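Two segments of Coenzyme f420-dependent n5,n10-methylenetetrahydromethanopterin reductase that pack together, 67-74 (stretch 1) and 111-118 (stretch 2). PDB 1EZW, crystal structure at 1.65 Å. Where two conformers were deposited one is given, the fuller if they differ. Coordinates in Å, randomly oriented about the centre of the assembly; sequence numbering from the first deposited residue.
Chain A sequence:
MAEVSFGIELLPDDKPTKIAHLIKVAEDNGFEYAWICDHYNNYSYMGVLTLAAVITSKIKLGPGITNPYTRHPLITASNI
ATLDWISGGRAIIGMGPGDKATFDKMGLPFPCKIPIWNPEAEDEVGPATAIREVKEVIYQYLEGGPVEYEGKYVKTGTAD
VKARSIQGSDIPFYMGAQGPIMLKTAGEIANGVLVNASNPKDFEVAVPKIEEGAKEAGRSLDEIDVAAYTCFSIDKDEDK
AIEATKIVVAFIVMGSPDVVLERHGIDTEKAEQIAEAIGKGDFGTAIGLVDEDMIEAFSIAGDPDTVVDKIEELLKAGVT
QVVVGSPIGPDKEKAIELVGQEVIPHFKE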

ATOM      1  N   ASN A  67       3.291  -9.826  24.240  1.00 17.18           N
ATOM      2  CA  ASN A  67       3.782 -10.451  25.488  1.00 18.86           C
ATOM      3  C   ASN A  67       5.111 -11.143  25.263  1.00 19.12           C
ATOM      4  O   ASN A  67       5.549 -11.336  24.132  1.00 18.77           O
ATOM      5  CB  ASN A  67       2.730 -11.474  26.001  1.00 18.03           C
ATOM      6  CG  ASN A  67       2.449 -12.576  24.984  1.00 17.74           C
ATOM      7  OD1 ASN A  67       1.484 -12.499  24.190  1.00 21.27           O
ATOM      8  ND2 ASN A  67       3.300 -13.585  24.966  1.00 14.36           N
ATOM      9  N   PRO A  68       5.785 -11.542  26.339  1.00 19.58           N
ATOM     10  CA  PRO A  68       7.099 -12.225  26.217  1.00 17.89           C
ATOM     11  C   PRO A  68       7.093 -13.685  25.824  1.00 17.42           C
ATOM     12  O   PRO A  68       8.158 -14.237  25.531  1.00 19.37           O
ATOM     13  CB  PRO A  68       7.665 -12.150  27.654  1.00 20.45           C
ATOM     14  CG  PRO A  68       6.816 -11.065  28.338  1.00 20.41           C
ATOM     15  CD  PRO A  68       5.449 -11.273  27.756  1.00 20.18           C
ATOM     16  N   TYR A  69       5.917 -14.302  25.814  1.00 17.66           N
ATOM     17  CA  TYR A  69       5.817 -15.751  25.695  1.00 19.28           C
ATOM     18  C   TYR A  69       5.503 -16.427  24.393  1.00 18.64           C
ATOM     19  O   TYR A  69       6.065 -17.473  24.089  1.00 21.23           O
ATOM     20  CB  TYR A  69       4.776 -16.257  26.709  1.00 18.76           C
ATOM     21  CG  TYR A  69       5.004 -15.698  28.109  1.00 21.44           C
ATOM     22  CD1 TYR A  69       4.153 -14.713  28.625  1.00 21.40           C
ATOM     23  CD2 TYR A  69       6.136 -16.064  28.859  1.00 23.53           C
ATOM     24  CE1 TYR A  69       4.409 -14.102  29.843  1.00 23.89           C
ATOM     25  CE2 TYR A  69       6.408 -15.432  30.116  1.00 24.73           C
ATOM     26  CZ  TYR A  69       5.529 -14.452  30.585  1.00 25.89           C
ATOM     27  OH  TYR A  69       5.748 -13.806  31.813  1.00 28.84           O
ATOM     28  N   THR A  70       4.562 -15.868  23.639  1.00 17.50           N
ATOM     29  CA  THR A  70       4.143 -16.563  22.431  1.00 16.44           C
ATOM     30  C   THR A  70       5.107 -16.422  21.260  1.00 16.64           C
ATOM     31  O   THR A  70       4.904 -17.076  20.235  1.00 17.27           O
ATOM     32  CB  THR A  70       2.760 -16.099  21.995  1.00 17.64           C
ATOM     33  OG1 THR A  70       2.862 -14.711  21.642  1.00 16.46           O
ATOM     34  CG2 THR A  70       1.689 -16.314  23.157  1.00 15.68           C
ATOM     35  N   ARG A  71       6.114 -15.553  21.385  1.00 17.21           N
ATOM     36  CA  ARG A  71       7.133 -15.394  20.328  1.00 16.09           C
ATOM     37  C   ARG A  71       8.430 -15.129  21.064  1.00 16.00           C
ATOM     38  O   ARG A  71       8.431 -14.497  22.117  1.00 17.60           O
ATOM     39  CB  ARG A  71       6.871 -14.144  19.471  1.00 15.64           C
ATOM     40  CG  ARG A  71       5.534 -14.166  18.744  1.00 16.62           C
ATOM     41  CD  ARG A  71       5.441 -12.834  17.953  1.00 16.23           C
ATOM     42  NE  ARG A  71       4.144 -12.655  17.288  1.00 14.96           N
ATOM     43  CZ  ARG A  71       3.025 -12.336  17.937  1.00 15.04           C
ATOM     44  NH1 ARG A  71       1.873 -12.188  17.285  1.00 17.70           N
ATOM     45  NH2 ARG A  71       3.064 -12.170  19.252  1.00 17.07           N
ATOM     46  N   HIS A  72       9.551 -15.575  20.501  1.00 15.53           N
ATOM     47  CA  HIS A  72      10.841 -15.304  21.110  1.00 16.32           C
ATOM     48  C   HIS A  72      11.038 -13.786  21.125  1.00 17.56           C
ATOM     49  O   HIS A  72      10.642 -13.088  20.192  1.00 17.13           O
ATOM     50  CB  HIS A  72      11.928 -15.965  20.254  1.00 18.00           C
ATOM     51  CG  HIS A  72      13.278 -16.019  20.904  1.00 18.44           C
ATOM     52  ND1 HIS A  72      14.084 -14.913  21.042  1.00 18.09           N
ATOM     53  CD2 HIS A  72      13.952 -17.057  21.467  1.00 19.15           C
ATOM     54  CE1 HIS A  72      15.204 -15.263  21.672  1.00 20.57           C
ATOM     55  NE2 HIS A  72      15.147 -16.563  21.934  1.00 18.53           N
ATOM     56  N   PRO A  73      11.624 -13.232  22.185  1.00 18.42           N
ATOM     57  CA  PRO A  73      11.811 -11.790  22.193  1.00 19.27           C
ATOM     58  C   PRO A  73      12.607 -11.215  21.026  1.00 18.85           C
ATOM     59  O   PRO A  73      12.397 -10.061  20.665  1.00 16.33           O
ATOM     60  CB  PRO A  73      12.443 -11.533  23.577  1.00 21.16           C
ATOM     61  CG  PRO A  73      13.082 -12.812  23.917  1.00 21.05           C
ATOM     62  CD  PRO A  73      12.047 -13.811  23.488  1.00 19.87           C
ATOM     63  N   LEU A  74      13.486 -12.017  20.398  1.00 16.93           N
ATOM     64  CA  LEU A  74      14.253 -11.524  19.263  1.00 17.25           C
ATOM     65  C   LEU A  74      13.307 -11.409  18.060  1.00 15.89           C
ATOM     66  O   LEU A  74      13.532 -10.578  17.192  1.00 16.93           O
ATOM     67  CB  LEU A  74      15.414 -12.475  18.906  1.00 16.89           C
ATOM     68  CG  LEU A  74      16.593 -12.366  19.892  1.00 17.47           C
ATOM     69  CD1 LEU A  74      17.607 -13.520  19.602  1.00 18.18           C
ATOM     70  CD2 LEU A  74      17.293 -10.988  19.728  1.00 18.24           C
TER
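Stretch 2 111-118: PCKIPIWN

Stretch 2 has no regular helix or strand. It runs along stretch 1 in the same sense: the CA atoms pair as Tyr69 CA with Ile116 CA, 7.0 Å, and His72 CA with Trp117 CA, 6.8 Å, so side chains fill the gap. Cys112 lies by Tyr69, and Trp117 touches Pro68, Tyr69, Arg71, His72 and Pro73. A type I turn from Pro115 to Asn118, with Asn118 N bonded to Pro115 O at 3.1 Å, brings Ile116 and Trp117 round with CB toward stretch 1.

Trp117 is m, chi2 116°. This lays the indole against the backbone of stretch 1 and lets Trp117 NE1 donate to Pro68 O at 3.1 Å, near the ring plane. His72 CA and Pro73 CD cover one face; Pro73 CD is 3.3 Å from Trp117 CD1.

His72 is t. His72 ND1 accepts from Leu74 N at 3.0 Å, capping the helix that begins at Pro73. Its ring meets the indole obliquely, planes at 51°. A water joins His72 NE2 and Trp117 O, 2.8 Å from each.

Tyr69 is m, its CB sideways, but the ring reaches stretch 2. Cys112, t, covers one face, with Cys112 SG 3.7 Å from Tyr69 CD2. A water accepts from Tyr69 OH at 2.6 Å and donates to Cys112 O at 2.8 Å. Ile116, m then t, extends Ile116 CD1 to 4.0 Å from Tyr69 CB.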

ATOM      1  N   PRO A 111      -0.970 -17.014  35.376  0.60 30.58           N
ATOM      2  CA  PRO A 111       0.245 -16.368  34.870  0.60 30.42           C
ATOM      3  C   PRO A 111       1.223 -17.375  34.282  0.60 30.36           C
ATOM      4  O   PRO A 111       1.288 -18.536  34.719  0.60 30.03           O
ATOM      5  CB  PRO A 111       0.800 -15.670  36.116  0.60 30.99           C
ATOM      6  CG  PRO A 111       0.171 -16.492  37.279  0.60 31.09           C
ATOM      7  CD  PRO A 111      -1.223 -16.594  36.764  0.60 31.53           C
ATOM      8  N   CYS A 112       1.975 -16.938  33.275  1.00 28.91           N
ATOM      9  CA  CYS A 112       2.946 -17.810  32.646  1.00 27.93           C
ATOM     10  C   CYS A 112       4.307 -17.549  33.276  1.00 28.51           C
ATOM     11  O   CYS A 112       4.896 -16.473  33.110  1.00 29.04           O
ATOM     12  CB  CYS A 112       2.994 -17.553  31.128  1.00 26.65           C
ATOM     13  SG  CYS A 112       4.063 -18.713  30.287  1.00 28.31           S
ATOM     14  N   LYS A 113       4.811 -18.536  34.020  1.00 27.07           N
ATOM     15  CA  LYS A 113       6.093 -18.374  34.689  1.00 28.36           C
ATOM     16  C   LYS A 113       7.188 -19.256  34.119  1.00 28.69           C
ATOM     17  O   LYS A 113       8.264 -19.363  34.700  1.00 29.67           O
ATOM     18  CB  LYS A 113       5.932 -18.625  36.208  1.00 29.17           C
ATOM     19  CG  LYS A 113       4.838 -17.715  36.811  1.00 30.90           C
ATOM     20  CD  LYS A 113       4.764 -17.756  38.363  1.00 31.77           C
ATOM     21  CE  LYS A 113       5.929 -17.019  38.966  1.00 33.39           C
ATOM     22  NZ  LYS A 113       5.923 -17.068  40.462  1.00 34.08           N
ATOM     23  N   ILE A 114       6.914 -19.861  32.962  1.00 28.09           N
ATOM     24  CA  ILE A 114       7.882 -20.735  32.299  1.00 27.59           C
ATOM     25  C   ILE A 114       9.072 -19.934  31.758  1.00 26.44           C
ATOM     26  O   ILE A 114       8.882 -18.877  31.135  1.00 24.70           O
ATOM     27  CB  ILE A 114       7.236 -21.445  31.086  1.00 27.78           C
ATOM     28  CG1 ILE A 114       5.975 -22.207  31.510  1.00 30.16           C
ATOM     29  CG2 ILE A 114       8.268 -22.379  30.426  1.00 30.18           C
ATOM     30  CD1 ILE A 114       5.112 -22.682  30.355  1.00 31.25           C
ATOM     31  N   PRO A 115      10.317 -20.355  32.051  1.00 26.16           N
ATOM     32  CA  PRO A 115      11.505 -19.646  31.531  1.00 25.35           C
ATOM     33  C   PRO A 115      11.625 -20.204  30.102  1.00 25.07           C
ATOM     34  O   PRO A 115      12.626 -20.835  29.726  1.00 25.30           O
ATOM     35  CB  PRO A 115      12.612 -20.134  32.476  1.00 25.36           C
ATOM     36  CG  PRO A 115      12.214 -21.572  32.717  1.00 25.88           C
ATOM     37  CD  PRO A 115      10.726 -21.409  33.019  1.00 26.57           C
ATOM     38  N   ILE A 116      10.586 -19.945  29.299  0.50 23.68           N
ATOM     39  CA  ILE A 116      10.488 -20.474  27.939  0.50 23.09           C
ATOM     40  C   ILE A 116      11.709 -20.334  27.048  0.50 21.70           C
ATOM     41  O   ILE A 116      12.082 -21.276  26.346  0.50 23.30           O
ATOM     42  CB  ILE A 116       9.273 -19.857  27.166  0.50 23.95           C
ATOM     43  CG1 ILE A 116       7.962 -20.200  27.878  0.50 24.24           C
ATOM     44  CG2 ILE A 116       9.240 -20.404  25.711  0.50 24.17           C
ATOM     45  CD1 ILE A 116       6.688 -19.683  27.172  0.50 25.42           C
ATOM     46  N   TRP A 117      12.348 -19.179  27.099  1.00 20.19           N
ATOM     47  CA  TRP A 117      13.478 -18.916  26.214  1.00 21.16           C
ATOM     48  C   TRP A 117      14.875 -19.064  26.796  1.00 20.39           C
ATOM     49  O   TRP A 117      15.855 -18.560  26.244  1.00 20.42           O
ATOM     50  CB  TRP A 117      13.313 -17.544  25.534  1.00 20.04           C
ATOM     51  CG  TRP A 117      11.938 -17.346  24.891  1.00 18.37           C
ATOM     52  CD1 TRP A 117      10.995 -16.413  25.248  1.00 20.48           C
ATOM     53  CD2 TRP A 117      11.346 -18.118  23.826  1.00 18.91           C
ATOM     54  NE1 TRP A 117       9.866 -16.560  24.480  1.00 19.11           N
ATOM     55  CE2 TRP A 117      10.051 -17.595  23.604  1.00 20.10           C
ATOM     56  CE3 TRP A 117      11.785 -19.208  23.044  1.00 18.73           C
ATOM     57  CZ2 TRP A 117       9.182 -18.112  22.624  1.00 18.65           C
ATOM     58  CZ3 TRP A 117      10.919 -19.729  22.070  1.00 18.77           C
ATOM     59  CH2 TRP A 117       9.627 -19.169  21.871  1.00 19.99           C
ATOM     60  N   ASN A 118      14.958 -19.784  27.919  1.00 23.04           N
ATOM     61  CA  ASN A 118      16.263 -20.102  28.505  1.00 24.48           C
ATOM     62  C   ASN A 118      16.155 -21.628  28.707  1.00 25.97           C
ATOM     63  O   ASN A 118      15.782 -22.103  29.779  1.00 26.90           O
ATOM     64  CB  ASN A 118      16.472 -19.388  29.838  1.00 25.18           C
ATOM     65  CG  ASN A 118      17.885 -19.620  30.383  1.00 27.15           C
ATOM     66  OD1 ASN A 118      18.563 -20.509  29.917  1.00 31.02           O
ATOM     67  ND2 ASN A 118      18.309 -18.834  31.359  1.00 31.83           N
TER
HETATM   68  O   HOH W   1       7.262 -15.126  33.507  0.60 22.01           O
HETATM   69  O   HOH W   2      16.624 -18.257  23.597  1.00 23.09           O